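Local coordinates for protein Xaa-Pro dipeptidase (Lactobacillus brevis, PDB 3I7M) that is the N-terminal domain of a probable manganese-dependent M24B metallopeptidase, named as a dipeptidase that splits Xaa-Pro dipeptides, at residues K93-G107 with Q120-I134. Numbering follows the deposited sequence. Where two conformers were deposited one is given.
Sequences KQRHVNPEHVAIEKG and QFSAPSFDLDITSFI
Gln120 offers its carbonyl O to Lys93 NZ at 2.6 Å, an end-on bond that the extended lysine chain reaches from the last turn of its helix. Phe121 then lies flat under Pro99, whose CG sits 3.5 Å from the ring centroid, a CH-pi contact suited to proline's compact ring CH groups. From Ser125 a short, irregular parallel pairing begins: Ser125 N donates to Glu100 O, and Ser125 O accepts from Val102 N. Phe126 turns one face to Val102 CB and an edge to Ile104 CG2, while its carbonyl O holds Lys106 NZ. Asp127 OD1 accepts a hydrogen bond from His101 ND1 at 2.6 Å through its syn lone pair, carboxylate and imidazole nearly coplanar (9°). Pairing resumes as Ile104 N donates to Leu128 O and Ile130 N to Ile104 O. Asp129 OD1 gathers Lys106 N, Thr131 N and Thr131 OG1 (2.7 Å), capping the following helix. With an alanine in its place, these donors would probably lose their shared acceptor, and the helix start its tie to Lys106. Ile130 CG2 packs on Glu105's aliphatic CG, whose carboxylate bonds Thr28, Ser24 and Asn25. Strand 125-129 thus edges the sheet beside 101-104, which also pairs with 20-23; crossover helix 111-118 of this beta-alpha-beta unit covers Phe126, and helix 5-15 meets Ile130.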
# COMPACT_ATOMS: atom_id res chain seq x y z
N LYS A 93 -8.91 -8.63 -2.10
CA LYS A 93 -9.95 -9.65 -2.08
C LYS A 93 -9.43 -11.05 -2.48
O LYS A 93 -9.82 -12.06 -1.83
CB LYS A 93 -11.17 -9.15 -2.89
CG LYS A 93 -11.87 -7.91 -2.21
CD LYS A 93 -12.84 -7.18 -3.15
CE LYS A 93 -13.45 -5.93 -2.53
NZ LYS A 93 -14.43 -5.27 -3.47
N GLN A 94 -8.48 -11.13 -3.41
CA GLN A 94 -7.83 -12.41 -3.80
C GLN A 94 -7.05 -13.03 -2.66
O GLN A 94 -6.86 -14.27 -2.61
CB GLN A 94 -6.85 -12.19 -4.93
CG GLN A 94 -7.47 -11.92 -6.24
CD GLN A 94 -6.44 -11.58 -7.31
OE1 GLN A 94 -5.23 -11.92 -7.21
NE2 GLN A 94 -6.90 -10.92 -8.35
N ARG A 95 -6.60 -12.17 -1.72
CA ARG A 95 -5.79 -12.57 -0.59
C ARG A 95 -6.68 -12.84 0.63
O ARG A 95 -6.19 -13.00 1.74
CB ARG A 95 -4.73 -11.49 -0.30
CG ARG A 95 -3.64 -11.56 -1.31
CD ARG A 95 -2.72 -10.34 -1.19
NE ARG A 95 -1.53 -10.45 -1.99
CZ ARG A 95 -1.49 -10.25 -3.30
NH1 ARG A 95 -2.58 -9.89 -3.99
NH2 ARG A 95 -0.31 -10.32 -3.93
N HIS A 96 -7.98 -12.93 0.38
CA HIS A 96 -8.97 -13.30 1.39
C HIS A 96 -9.10 -12.32 2.52
O HIS A 96 -9.41 -12.71 3.66
CB HIS A 96 -8.71 -14.73 1.89
CG HIS A 96 -8.49 -15.71 0.78
ND1 HIS A 96 -9.49 -16.04 -0.12
CD2 HIS A 96 -7.38 -16.37 0.37
CE1 HIS A 96 -9.01 -16.89 -1.01
NE2 HIS A 96 -7.73 -17.10 -0.74
N VAL A 97 -8.91 -11.04 2.21
CA VAL A 97 -9.04 -9.98 3.17
C VAL A 97 -10.23 -9.12 2.84
O VAL A 97 -10.37 -8.61 1.71
CB VAL A 97 -7.76 -9.12 3.25
CG1 VAL A 97 -8.03 -7.85 4.10
CG2 VAL A 97 -6.56 -9.94 3.72
N ASN A 98 -11.14 -8.98 3.80
CA ASN A 98 -12.24 -8.04 3.73
C ASN A 98 -11.90 -7.02 4.77
O ASN A 98 -12.17 -7.25 5.97
CB ASN A 98 -13.59 -8.71 4.03
CG ASN A 98 -14.76 -7.72 4.07
OD1 ASN A 98 -14.68 -6.59 3.60
ND2 ASN A 98 -15.89 -8.20 4.61
N PRO A 99 -11.26 -5.90 4.36
CA PRO A 99 -10.63 -5.07 5.40
C PRO A 99 -11.57 -4.35 6.33
O PRO A 99 -12.59 -3.73 5.92
CB PRO A 99 -9.80 -4.06 4.62
CG PRO A 99 -10.35 -4.03 3.29
CD PRO A 99 -10.96 -5.41 3.01
N GLU A 100 -11.22 -4.39 7.60
CA GLU A 100 -11.92 -3.60 8.60
C GLU A 100 -11.03 -2.41 8.91
O GLU A 100 -11.03 -1.47 8.11
CB GLU A 100 -12.27 -4.46 9.82
CG GLU A 100 -13.34 -5.51 9.44
CD GLU A 100 -13.87 -6.31 10.60
OE1 GLU A 100 -13.73 -5.90 11.76
OE2 GLU A 100 -14.44 -7.38 10.32
N HIS A 101 -10.21 -2.43 9.95
CA HIS A 101 -9.33 -1.31 10.20
C HIS A 101 -8.20 -1.31 9.19
O HIS A 101 -7.58 -2.36 8.94
CB HIS A 101 -8.81 -1.29 11.62
CG HIS A 101 -9.88 -1.18 12.62
ND1 HIS A 101 -10.35 0.03 13.07
CD2 HIS A 101 -10.69 -2.12 13.14
CE1 HIS A 101 -11.33 -0.19 13.94
NE2 HIS A 101 -11.57 -1.49 13.98
N VAL A 102 -7.99 -0.17 8.53
CA VAL A 102 -6.93 0.04 7.54
C VAL A 102 -6.04 1.18 7.99
O VAL A 102 -6.54 2.24 8.38
CB VAL A 102 -7.49 0.31 6.12
CG1 VAL A 102 -6.34 0.49 5.16
CG2 VAL A 102 -8.41 -0.82 5.68
N ALA A 103 -4.72 0.98 8.04
CA ALA A 103 -3.78 2.03 8.36
C ALA A 103 -3.28 2.66 7.07
O ALA A 103 -3.07 1.96 6.07
CB ALA A 103 -2.61 1.44 9.11
N ILE A 104 -3.16 3.98 7.11
CA ILE A 104 -2.66 4.77 5.98
C ILE A 104 -1.62 5.78 6.52
O ILE A 104 -1.53 6.00 7.75
CB ILE A 104 -3.77 5.49 5.19
CG1 ILE A 104 -4.71 6.22 6.12
CG2 ILE A 104 -4.52 4.44 4.33
CD1 ILE A 104 -5.58 7.20 5.43
N GLU A 105 -0.90 6.45 5.65
CA GLU A 105 0.04 7.50 5.97
C GLU A 105 -0.75 8.80 5.81
O GLU A 105 -0.75 9.48 4.77
CB GLU A 105 1.22 7.48 4.98
CG GLU A 105 1.99 6.18 5.15
CD GLU A 105 3.20 6.17 4.26
OE1 GLU A 105 3.09 5.74 3.08
OE2 GLU A 105 4.30 6.53 4.75
N LYS A 106 -1.43 9.18 6.87
CA LYS A 106 -2.39 10.28 6.77
C LYS A 106 -1.75 11.61 6.52
O LYS A 106 -2.38 12.53 5.99
CB LYS A 106 -3.23 10.38 8.05
CG LYS A 106 -4.09 9.16 8.20
CD LYS A 106 -5.16 9.29 9.32
CE LYS A 106 -6.19 8.16 9.28
NZ LYS A 106 -7.26 8.32 10.40
N GLY A 107 -0.50 11.83 6.89
CA GLY A 107 0.16 13.08 6.60
C GLY A 107 0.40 13.34 5.14
O GLY A 107 0.57 14.51 4.73
N GLN A 120 -14.18 0.77 -2.42
CA GLN A 120 -14.09 -0.57 -3.03
C GLN A 120 -14.34 -1.69 -2.05
O GLN A 120 -14.43 -2.84 -2.48
CB GLN A 120 -12.71 -0.71 -3.66
CG GLN A 120 -12.51 0.23 -4.78
CD GLN A 120 -13.33 -0.11 -6.05
OE1 GLN A 120 -13.54 -1.29 -6.37
NE2 GLN A 120 -13.84 0.91 -6.71
N PHE A 121 -14.45 -1.37 -0.76
CA PHE A 121 -14.60 -2.35 0.32
C PHE A 121 -15.92 -2.19 1.04
O PHE A 121 -16.49 -1.10 1.01
CB PHE A 121 -13.45 -2.25 1.29
CG PHE A 121 -12.12 -2.49 0.64
CD1 PHE A 121 -11.20 -1.46 0.56
CD2 PHE A 121 -11.79 -3.73 0.14
CE1 PHE A 121 -10.00 -1.66 -0.02
CE2 PHE A 121 -10.55 -3.90 -0.43
CZ PHE A 121 -9.67 -2.87 -0.48
N SER A 122 -16.40 -3.23 1.71
CA SER A 122 -17.77 -3.13 2.21
C SER A 122 -17.94 -2.19 3.39
O SER A 122 -18.86 -1.37 3.40
CB SER A 122 -18.36 -4.48 2.53
OG SER A 122 -17.40 -5.29 3.12
N ALA A 123 -17.04 -2.24 4.36
CA ALA A 123 -17.16 -1.31 5.50
C ALA A 123 -15.84 -1.19 6.23
O ALA A 123 -15.68 -1.61 7.36
CB ALA A 123 -18.28 -1.68 6.46
N PRO A 124 -14.88 -0.60 5.57
CA PRO A 124 -13.56 -0.40 6.20
C PRO A 124 -13.57 0.79 7.16
O PRO A 124 -14.49 1.63 7.10
CB PRO A 124 -12.67 -0.07 5.00
CG PRO A 124 -13.63 0.65 4.06
CD PRO A 124 -14.92 -0.01 4.20
N SER A 125 -12.57 0.87 8.01
CA SER A 125 -12.45 1.95 8.99
C SER A 125 -11.02 2.50 8.93
O SER A 125 -10.07 1.77 9.21
CB SER A 125 -12.64 1.44 10.43
OG SER A 125 -13.97 0.97 10.65
N PHE A 126 -10.84 3.72 8.43
CA PHE A 126 -9.52 4.31 8.27
C PHE A 126 -9.23 5.16 9.50
O PHE A 126 -9.15 6.39 9.46
CB PHE A 126 -9.44 5.13 6.95
CG PHE A 126 -9.38 4.30 5.72
CD1 PHE A 126 -8.22 4.09 5.08
CD2 PHE A 126 -10.52 3.68 5.21
CE1 PHE A 126 -8.12 3.34 3.90
CE2 PHE A 126 -10.44 2.88 4.03
CZ PHE A 126 -9.24 2.70 3.41
N ASP A 127 -9.06 4.48 10.62
CA ASP A 127 -8.88 5.13 11.91
C ASP A 127 -7.47 4.91 12.47
O ASP A 127 -7.21 5.10 13.64
CB ASP A 127 -9.98 4.67 12.87
CG ASP A 127 -10.08 3.22 13.07
OD1 ASP A 127 -9.31 2.40 12.54
OD2 ASP A 127 -10.99 2.92 13.89
N LEU A 128 -6.56 4.50 11.62
CA LEU A 128 -5.17 4.23 12.01
C LEU A 128 -4.17 5.02 11.13
O LEU A 128 -4.32 5.06 9.90
CB LEU A 128 -4.86 2.76 11.83
CG LEU A 128 -5.50 1.80 12.82
CD1 LEU A 128 -5.23 0.37 12.39
CD2 LEU A 128 -5.01 1.98 14.24
N ASP A 129 -3.15 5.61 11.73
CA ASP A 129 -2.18 6.46 11.07
C ASP A 129 -0.82 5.87 11.38
O ASP A 129 -0.42 5.79 12.52
CB ASP A 129 -2.31 7.90 11.55
CG ASP A 129 -1.51 8.87 10.73
OD1 ASP A 129 -0.83 8.45 9.79
OD2 ASP A 129 -1.62 10.08 11.03
N ILE A 130 -0.11 5.45 10.34
CA ILE A 130 1.24 4.92 10.47
C ILE A 130 2.32 5.98 10.25
O ILE A 130 3.51 5.68 10.37
CB ILE A 130 1.45 3.67 9.57
CG1 ILE A 130 2.59 2.79 10.04
CG2 ILE A 130 1.53 4.08 8.06
CD1 ILE A 130 2.66 1.46 9.34
N THR A 131 1.90 7.25 10.07
CA THR A 131 2.84 8.35 9.79
C THR A 131 3.99 8.39 10.83
O THR A 131 5.15 8.38 10.46
CB THR A 131 2.10 9.68 9.74
OG1 THR A 131 1.25 9.66 8.61
CG2 THR A 131 3.14 10.87 9.60
N SER A 132 3.63 8.42 12.11
CA SER A 132 4.62 8.56 13.16
C SER A 132 5.55 7.33 13.23
O SER A 132 6.79 7.46 13.44
CB SER A 132 3.93 8.76 14.50
OG SER A 132 4.88 8.75 15.53
N PHE A 133 4.97 6.12 13.12
CA PHE A 133 5.74 4.87 13.15
C PHE A 133 6.82 4.86 12.01
O PHE A 133 8.03 4.58 12.21
CB PHE A 133 4.88 3.64 13.09
CG PHE A 133 5.67 2.32 13.05
CD1 PHE A 133 6.15 1.73 14.22
CD2 PHE A 133 5.93 1.66 11.87
CE1 PHE A 133 6.90 0.55 14.18
CE2 PHE A 133 6.65 0.48 11.84
CZ PHE A 133 7.13 -0.08 13.00
N ILE A 134 6.40 5.23 10.80
CA ILE A 134 7.31 5.28 9.67
C ILE A 134 8.39 6.36 9.95
O ILE A 134 9.57 6.17 9.62
CB ILE A 134 6.57 5.59 8.35
CG1 ILE A 134 5.60 4.47 7.93
CG2 ILE A 134 7.62 6.00 7.25
CD1 ILE A 134 6.15 3.07 7.82
O HOH W 1 -14.69 -4.10 4.55